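PDB 5LKB: glutathione S-transferase omega-like 2 from Saccharomyces cerevisiae, which acts as a glutathione-dependent thiol transferase and reductase, reducing dehydroascorbate and dimethylarsinic acid and reacting with glutathionyl-(hydro)quinones. Local coordinates for residues 314-317 with 318-321; 243-246 with 247-250; 294-298 with 299-303. All coordinates share one frame; numbering follows the deposited sequence.

Contact 1: 314-317 with 318-321; sequences AGYP and FIHL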
loop_
_atom_site.group_PDB
_atom_site.type_symbol
_atom_site.label_atom_id
_atom_site.label_comp_id
_atom_site.label_asym_id
_atom_site.label_seq_id
_atom_site.Cartn_x
_atom_site.Cartn_y
_atom_site.Cartn_z
ATOM N N ALA A 314 4.777 11.371 2.329
ATOM C CA ALA A 314 3.667 12.041 2.993
ATOM C C ALA A 314 3.909 12.295 4.457
ATOM O O ALA A 314 3.370 13.267 4.987
ATOM C CB ALA A 314 2.412 11.181 2.896
ATOM N N GLY A 315 4.693 11.438 5.135
ATOM C CA GLY A 315 4.718 11.453 6.578
ATOM C C GLY A 315 6.008 11.881 7.257
ATOM O O GLY A 315 6.044 12.089 8.470
ATOM N N TYR A 316 7.088 11.943 6.501
ATOM C CA TYR A 316 8.419 12.145 7.062
ATOM C C TYR A 316 9.161 13.229 6.287
ATOM O O TYR A 316 10.060 12.941 5.500
ATOM C CB TYR A 316 9.219 10.843 7.092
ATOM C CG TYR A 316 8.697 9.928 8.137
ATOM C CD1 TYR A 316 9.010 10.108 9.478
ATOM C CD2 TYR A 316 7.833 8.884 7.807
ATOM C CE1 TYR A 316 8.519 9.304 10.453
ATOM C CE2 TYR A 316 7.289 8.082 8.796
ATOM C CZ TYR A 316 7.651 8.282 10.133
ATOM O OH TYR A 316 7.131 7.478 11.099
ATOM N N PRO A 317 8.832 14.500 6.510
ATOM C CA PRO A 317 9.403 15.556 5.655
ATOM C C PRO A 317 10.929 15.675 5.705
ATOM O O PRO A 317 11.546 15.932 4.666
ATOM C CB PRO A 317 8.725 16.847 6.152
ATOM C CG PRO A 317 7.838 16.456 7.229
ATOM C CD PRO A 317 7.861 15.000 7.490
ATOM N N PHE A 318 11.548 15.483 6.872
ATOM C CA PHE A 318 12.994 15.621 6.920
ATOM C C PHE A 318 13.704 14.419 6.310
ATOM O O PHE A 318 14.683 14.587 5.567
ATOM C CB PHE A 318 13.459 16.009 8.339
ATOM C CG PHE A 318 13.032 17.399 8.679
ATOM C CD1 PHE A 318 13.698 18.483 8.112
ATOM C CD2 PHE A 318 11.919 17.636 9.472
ATOM C CE1 PHE A 318 13.291 19.756 8.352
ATOM C CE2 PHE A 318 11.509 18.935 9.714
ATOM C CZ PHE A 318 12.208 19.995 9.153
ATOM N N ILE A 319 13.256 13.190 6.608
ATOM C CA ILE A 319 13.790 12.043 5.867
ATOM C C ILE A 319 13.573 12.225 4.363
ATOM O O ILE A 319 14.452 11.890 3.552
ATOM C CB ILE A 319 13.183 10.726 6.375
ATOM C CG1 ILE A 319 13.507 10.444 7.854
ATOM C CG2 ILE A 319 13.629 9.577 5.505
ATOM C CD1 ILE A 319 12.787 9.240 8.461
ATOM N N HIS A 320 12.394 12.717 3.964
ATOM C CA HIS A 320 12.111 12.876 2.555
ATOM C C HIS A 320 13.071 13.886 1.888
ATOM O O HIS A 320 13.498 13.689 0.744
ATOM C CB HIS A 320 10.636 13.290 2.381
ATOM C CG HIS A 320 10.150 13.270 0.955
ATOM N ND1 HIS A 320 9.252 14.191 0.490
ATOM C CD2 HIS A 320 10.399 12.435 -0.085
ATOM C CE1 HIS A 320 8.952 13.929 -0.760
ATOM N NE2 HIS A 320 9.642 12.878 -1.152
ATOM N N LEU A 321 13.380 14.991 2.573
ATOM C CA LEU A 321 14.337 15.946 2.032
ATOM C C LEU A 321 15.735 15.339 1.940
ATOM O O LEU A 321 16.389 15.419 0.885
ATOM C CB LEU A 321 14.326 17.161 2.931
ATOM C CG LEU A 321 15.351 18.233 2.561
ATOM C CD1 LEU A 321 15.057 18.831 1.262
ATOM C CD2 LEU A 321 15.324 19.290 3.684
#

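Contact 2: 243-246 with 247-250; sequences FEHL and DKVE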
loop_
_atom_site.group_PDB
_atom_site.type_symbol
_atom_site.label_atom_id
_atom_site.label_comp_id
_atom_site.label_asym_id
_atom_site.label_seq_id
_atom_site.Cartn_x
_atom_site.Cartn_y
_atom_site.Cartn_z
ATOM N N PHE A 243 8.070 2.191 12.537
ATOM C CA PHE A 243 7.664 3.586 12.546
ATOM C C PHE A 243 8.179 4.326 13.777
ATOM O O PHE A 243 8.511 5.503 13.677
ATOM C CB PHE A 243 6.124 3.719 12.351
ATOM C CG PHE A 243 5.728 3.505 10.899
ATOM C CD1 PHE A 243 5.846 4.540 10.010
ATOM C CD2 PHE A 243 5.377 2.249 10.440
ATOM C CE1 PHE A 243 5.588 4.357 8.637
ATOM C CE2 PHE A 243 5.102 2.048 9.069
ATOM C CZ PHE A 243 5.233 3.089 8.204
ATOM N N GLU A 244 8.312 3.641 14.913
ATOM C CA GLU A 244 8.863 4.286 16.105
ATOM C C GLU A 244 10.293 4.750 15.844
ATOM O O GLU A 244 10.684 5.856 16.249
ATOM C CB GLU A 244 8.819 3.321 17.276
ATOM C CG GLU A 244 9.512 3.777 18.543
ATOM C CD GLU A 244 9.530 2.671 19.588
ATOM O OE1 GLU A 244 8.710 1.736 19.489
ATOM O OE2 GLU A 244 10.399 2.713 20.482
ATOM N N HIS A 245 11.032 3.960 15.081
ATOM C CA HIS A 245 12.408 4.303 14.777
ATOM C C HIS A 245 12.548 5.252 13.616
ATOM O O HIS A 245 13.506 6.047 13.585
ATOM C CB HIS A 245 13.258 3.056 14.679
ATOM C CG HIS A 245 13.457 2.444 16.015
ATOM N ND1 HIS A 245 12.528 1.585 16.566
ATOM C CD2 HIS A 245 14.444 2.612 16.943
ATOM C CE1 HIS A 245 12.956 1.216 17.767
ATOM N NE2 HIS A 245 14.123 1.810 18.010
ATOM N N LEU A 246 11.633 5.228 12.654
ATOM C CA LEU A 246 11.639 6.316 11.684
ATOM C C LEU A 246 11.368 7.654 12.365
ATOM O O LEU A 246 11.924 8.685 11.979
ATOM C CB LEU A 246 10.603 6.070 10.576
ATOM C CG LEU A 246 10.824 4.935 9.571
ATOM C CD1 LEU A 246 9.589 4.710 8.704
ATOM C CD2 LEU A 246 12.032 5.196 8.721
ATOM N N ASP A 247 10.487 7.661 13.367
ATOM C CA ASP A 247 10.269 8.866 14.151
ATOM C C ASP A 247 11.571 9.352 14.781
ATOM O O ASP A 247 11.826 10.556 14.781
ATOM C CB ASP A 247 9.227 8.614 15.232
ATOM C CG ASP A 247 7.836 8.404 14.657
ATOM O OD1 ASP A 247 7.596 8.783 13.487
ATOM O OD2 ASP A 247 6.999 7.937 15.455
ATOM N N LYS A 248 12.400 8.420 15.249
ATOM C CA LYS A 248 13.705 8.776 15.843
ATOM C C LYS A 248 14.627 9.426 14.816
ATOM O O LYS A 248 15.243 10.474 15.096
ATOM C CB LYS A 248 14.358 7.555 16.492
ATOM C CG LYS A 248 13.608 7.113 17.730
ATOM C CD LYS A 248 14.286 5.980 18.472
ATOM C CE LYS A 248 13.342 5.343 19.480
ATOM N NZ LYS A 248 14.163 4.354 20.303
ATOM N N VAL A 249 14.701 8.841 13.610
ATOM C CA VAL A 249 15.516 9.406 12.537
ATOM C C VAL A 249 15.018 10.784 12.149
ATOM O O VAL A 249 15.799 11.713 11.938
ATOM C CB VAL A 249 15.550 8.458 11.327
ATOM C CG1 VAL A 249 16.319 9.117 10.136
ATOM C CG2 VAL A 249 16.125 7.154 11.690
ATOM N N GLU A 250 13.685 10.914 11.958
ATOM C CA GLU A 250 13.074 12.178 11.592
ATOM C C GLU A 250 13.407 13.302 12.592
ATOM O O GLU A 250 13.639 14.443 12.173
ATOM C CB GLU A 250 11.550 11.980 11.470
ATOM C CG GLU A 250 10.758 13.196 11.096
ATOM C CD GLU A 250 10.889 13.617 9.625
ATOM O OE1 GLU A 250 11.511 12.875 8.800
ATOM O OE2 GLU A 250 10.431 14.739 9.294
#

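Contact 3: 294-298 with 299-303; sequences VIRFD and PVYVQ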
loop_
_atom_site.group_PDB
_atom_site.type_symbol
_atom_site.label_atom_id
_atom_site.label_comp_id
_atom_site.label_asym_id
_atom_site.label_seq_id
_atom_site.Cartn_x
_atom_site.Cartn_y
_atom_site.Cartn_z
ATOM N N VAL A 294 15.441 3.461 2.859
ATOM C CA VAL A 294 14.524 4.582 2.657
ATOM C C VAL A 294 14.153 4.734 1.181
ATOM O O VAL A 294 12.982 4.964 0.868
ATOM C CB VAL A 294 15.061 5.904 3.248
ATOM C CG1 VAL A 294 14.083 7.091 2.988
ATOM C CG2 VAL A 294 15.236 5.799 4.759
ATOM N N ILE A 295 15.094 4.529 0.245
ATOM C CA ILE A 295 14.797 4.666 -1.186
ATOM C C ILE A 295 13.824 3.602 -1.694
ATOM O O ILE A 295 13.129 3.823 -2.694
ATOM C CB ILE A 295 16.112 4.707 -2.013
ATOM C CG1 ILE A 295 15.875 5.423 -3.344
ATOM C CG2 ILE A 295 16.691 3.346 -2.221
ATOM C CD1 ILE A 295 15.574 6.896 -3.259
ATOM N N ARG A 296 13.758 2.462 -1.013
ATOM C CA ARG A 296 12.859 1.351 -1.324
ATOM C C ARG A 296 11.529 1.451 -0.576
ATOM O O ARG A 296 10.599 0.656 -0.832
ATOM C CB ARG A 296 13.568 0.016 -1.005
ATOM C CG ARG A 296 14.655 -0.326 -1.969
ATOM C CD ARG A 296 15.479 -1.529 -1.463
ATOM N NE ARG A 296 16.465 -1.912 -2.508
ATOM C CZ ARG A 296 17.531 -1.172 -2.866
ATOM N NH1 ARG A 296 17.841 -0.102 -2.212
ATOM N NH2 ARG A 296 18.219 -1.544 -3.915
ATOM N N PHE A 297 11.428 2.398 0.343
ATOM C CA PHE A 297 10.305 2.357 1.292
ATOM C C PHE A 297 8.990 2.662 0.603
ATOM O O PHE A 297 8.036 1.852 0.687
ATOM C CB PHE A 297 10.565 3.323 2.458
ATOM C CG PHE A 297 9.730 3.052 3.678
ATOM C CD1 PHE A 297 8.474 3.622 3.820
ATOM C CD2 PHE A 297 10.217 2.271 4.688
ATOM C CE1 PHE A 297 7.712 3.347 4.936
ATOM C CE2 PHE A 297 9.425 1.999 5.818
ATOM C CZ PHE A 297 8.207 2.532 5.956
ATOM N N ASP A 298 8.917 3.797 -0.117
ATOM C CA ASP A 298 7.662 4.107 -0.799
ATOM C C ASP A 298 7.428 3.219 -2.009
ATOM O O ASP A 298 6.275 2.803 -2.224
ATOM C CB ASP A 298 7.564 5.600 -1.152
ATOM C CG ASP A 298 7.482 6.492 0.068
ATOM O OD1 ASP A 298 7.391 5.953 1.192
ATOM O OD2 ASP A 298 7.450 7.737 -0.083
ATOM N N PRO A 299 8.427 2.905 -2.828
ATOM C CA PRO A 299 8.172 2.041 -3.994
ATOM C C PRO A 299 7.743 0.622 -3.676
ATOM O O PRO A 299 7.051 0.002 -4.500
ATOM C CB PRO A 299 9.523 2.079 -4.740
ATOM C CG PRO A 299 10.079 3.384 -4.416
ATOM C CD PRO A 299 9.719 3.603 -2.957
ATOM N N VAL A 300 8.219 0.042 -2.559
ATOM C CA VAL A 300 7.966 -1.362 -2.201
ATOM C C VAL A 300 7.487 -1.549 -0.764
ATOM O O VAL A 300 6.499 -2.245 -0.516
ATOM C CB VAL A 300 9.235 -2.221 -2.433
ATOM C CG1 VAL A 300 9.052 -3.591 -1.761
ATOM C CG2 VAL A 300 9.457 -2.319 -3.932
ATOM N N TYR A 301 8.210 -1.059 0.228
ATOM C CA TYR A 301 7.968 -1.549 1.576
ATOM C C TYR A 301 6.559 -1.180 2.095
ATOM O O TYR A 301 5.968 -1.939 2.862
ATOM C CB TYR A 301 9.029 -1.082 2.542
ATOM C CG TYR A 301 10.423 -1.606 2.207
ATOM C CD1 TYR A 301 10.637 -2.877 1.654
ATOM C CD2 TYR A 301 11.515 -0.819 2.466
ATOM C CE1 TYR A 301 11.947 -3.348 1.395
ATOM C CE2 TYR A 301 12.801 -1.276 2.233
ATOM C CZ TYR A 301 12.987 -2.528 1.695
ATOM O OH TYR A 301 14.255 -3.020 1.422
ATOM N N VAL A 302 6.034 -0.022 1.707
ATOM C CA VAL A 302 4.686 0.391 2.111
ATOM C C VAL A 302 3.627 -0.645 1.684
ATOM O O VAL A 302 2.924 -1.213 2.536
ATOM C CB VAL A 302 4.360 1.786 1.571
ATOM C CG1 VAL A 302 2.873 2.127 1.780
ATOM C CG2 VAL A 302 5.167 2.827 2.290
ATOM N N GLN A 303 3.517 -0.934 0.398
ATOM C CA GLN A 303 2.499 -1.865 -0.075
ATOM C C GLN A 303 2.845 -3.308 0.194
ATOM O O GLN A 303 1.981 -4.112 0.586
ATOM C CB GLN A 303 2.247 -1.663 -1.562
ATOM C CG GLN A 303 1.088 -2.379 -2.179
ATOM C CD GLN A 303 1.284 -3.849 -2.415
ATOM O OE1 GLN A 303 2.379 -4.309 -2.730
ATOM N NE2 GLN A 303 0.215 -4.614 -2.266
HETATM O O HOH W 1 4.472 0.796 -1.878
#

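Contact 1: 314-317 with 318-321
Tyr316 and Ile319 meet flank to flank where one helix ends and the next begins. Their side chains lie next to each other and point the same way, and the terminal methyl CD1 of Ile319 comes to 4.0 Å from ring atom CD1 of Tyr316, obliquely to the ring. Closer to the backbone, CB of Tyr316 and CB of Ile319 are likewise 4.0 Å apart. The isoleucine reaches the ring because its CG1 branch lies anti to the carbonyl carbon (chi1 -62°) and continues extended to CD1, which carries the methyl back toward the tyrosine. The far end of the ring is held elsewhere: its hydroxyl is hydrogen-bonded to OD1 of Asp247.

The backbone of Tyr316 opens the next helix: its O accepts the N-H of His320 at 2.8 Å. One residue on, O of Pro317 receives the N-H of Leu321 at 2.9 Å. His320 has CG anti to its own N (chi1 -170°); while its CB lies 3.2 Å from O of Tyr316, the imidazole leads away, toward Ile312 and Arg313. Phe318 also turns from the junction, meeting the ring of Tyr257.

The first-turn amides of Phe318 and Ile319 are taken up by the carboxylate of Glu250, one oxygen to each, so a glutamate of helix 232-264 accepts both amides from outside the segment. Proline, which has no N-H to leave without a partner, occupies the first position. Tyr316, breaking helical geometry after helix 312-315 and standing before helix 317-329, is the N-cap residue of a helix start in the all-helical C-terminal domain of the glutathione transferase fold.

Contact 2: 243-246 with 247-250
Phe243 to Glu250 form two regular alpha-helical turns, in which the N-H groups of Asp247, Lys248, Val249 and Glu250 bond to the carbonyl oxygens four residues earlier, from 2.8 Å for Glu250 N to Leu246 O up to 3.2 Å for Lys248 N to Glu244 O.

On the outer side, Lys248 runs back along His245. The two side chains lie alongside each other and point the same way, the lysine extended beyond CG, and its methylene CE sits over one face of the imidazole, 4.2 Å from the ring centroid of His245 and 28° off the normal: a CH-pi contact. The preceding methylene takes part too, with CD of Lys248 3.7 Å from CD2 of His245. The ring's rotation is held at ND1, which bonds to the carbonyl oxygen of Asn241, one turn back. Glu244 also accompanies the lysine, but its OE2 stays 4.1 Å from NZ of Lys248, too far for a salt bridge, so any attraction between the opposite charges is probably weak.

Asp247 folds back over the preceding turn. With CG anti to the carbonyl carbon (chi1 -69°), its carboxylate carbon CG comes 3.1 Å from O of Phe243, placing two acceptors close to a third. OD1 has its partner in the hydroxyl of Tyr316. Val249 sets its CG2 methyl 3.4 Å from O of His245.

Phe243, Leu246 and Val249 form the buried stripe of helix 232-264. Phe243 stacks on Phe309; Leu246 rests on Phe297 of helix 285-304 and Ile319 of helix 317-329; Val249 lies between Ile319, Leu290 and Trp214, the last from helix 205-220. The same tryptophan also touches Lys248. Helix 232-264 thus meets three others, 205-220, 285-304 and 317-329, along these two turns.

Contact 3: 294-298 with 299-303
A pi-type turn widens helix 285-304 of the glutathione transferase C-terminal domain, beside the active site, where the side chain of Arg296 passes about 6 Å from that of the nucleophile Cys46. O of Arg296 takes two N-H groups, Val300 at 3.0 Å and Tyr301 at 3.1 Å, and O of Phe297 takes that of Val302, five residues on. Pro299, which has no N-H to give, stands at the kink.

The Tyr301 ring lies alongside Arg296 and points the same way: CE2 of Tyr301 is 3.6 Å from CB of Arg296, while the ring and guanidinium planes are 38° apart. O of Arg296 lies over one face of that ring, toward its rim. The guanidinium bonds to the carbonyl oxygens of Thr292 and Ala45 and to His50; the tyrosine hydroxyl bonds to that of Tyr346. With an alanine in place of Tyr301, the hydroxyl of Tyr346 would probably lose this mate and a gap would probably open beside CB and CD of Arg296.

Phe297 crosses Tyr301 at about a right angle, CB of Tyr301 lying over its face, and CG2 of Val302 touches CE1 of Phe297 at 3.7 Å. Across the kink, where N of Gln303 has no bond to the preceding turn, a water donates to O of Asp298 at 2.7 Å and accepts from N of Gln303 at 3.0 Å.

The three contacts illustrate how local helical geometry is adapted to its surroundings within one all-helical domain. Contact 2 is regular and amphipathic, with charged residues on its exposed side; contacts 1 and 3 are mainly buried and depart from regularity, one at a helix start and the other through a widened turn. A proline stands at each departure, Pro317 and Pro299. Contacts 1 and 2 are joined by polar bonds as well as packing, carboxylates of 247-250 meeting a hydroxyl and backbone amides of 316-319, whereas contact 3 meets both through apolar groups, Phe297 against Phe243 and Leu246, Val294 against Ile319. Of the three, contact 3 alone approaches the active site and, through Gln303, the second subunit.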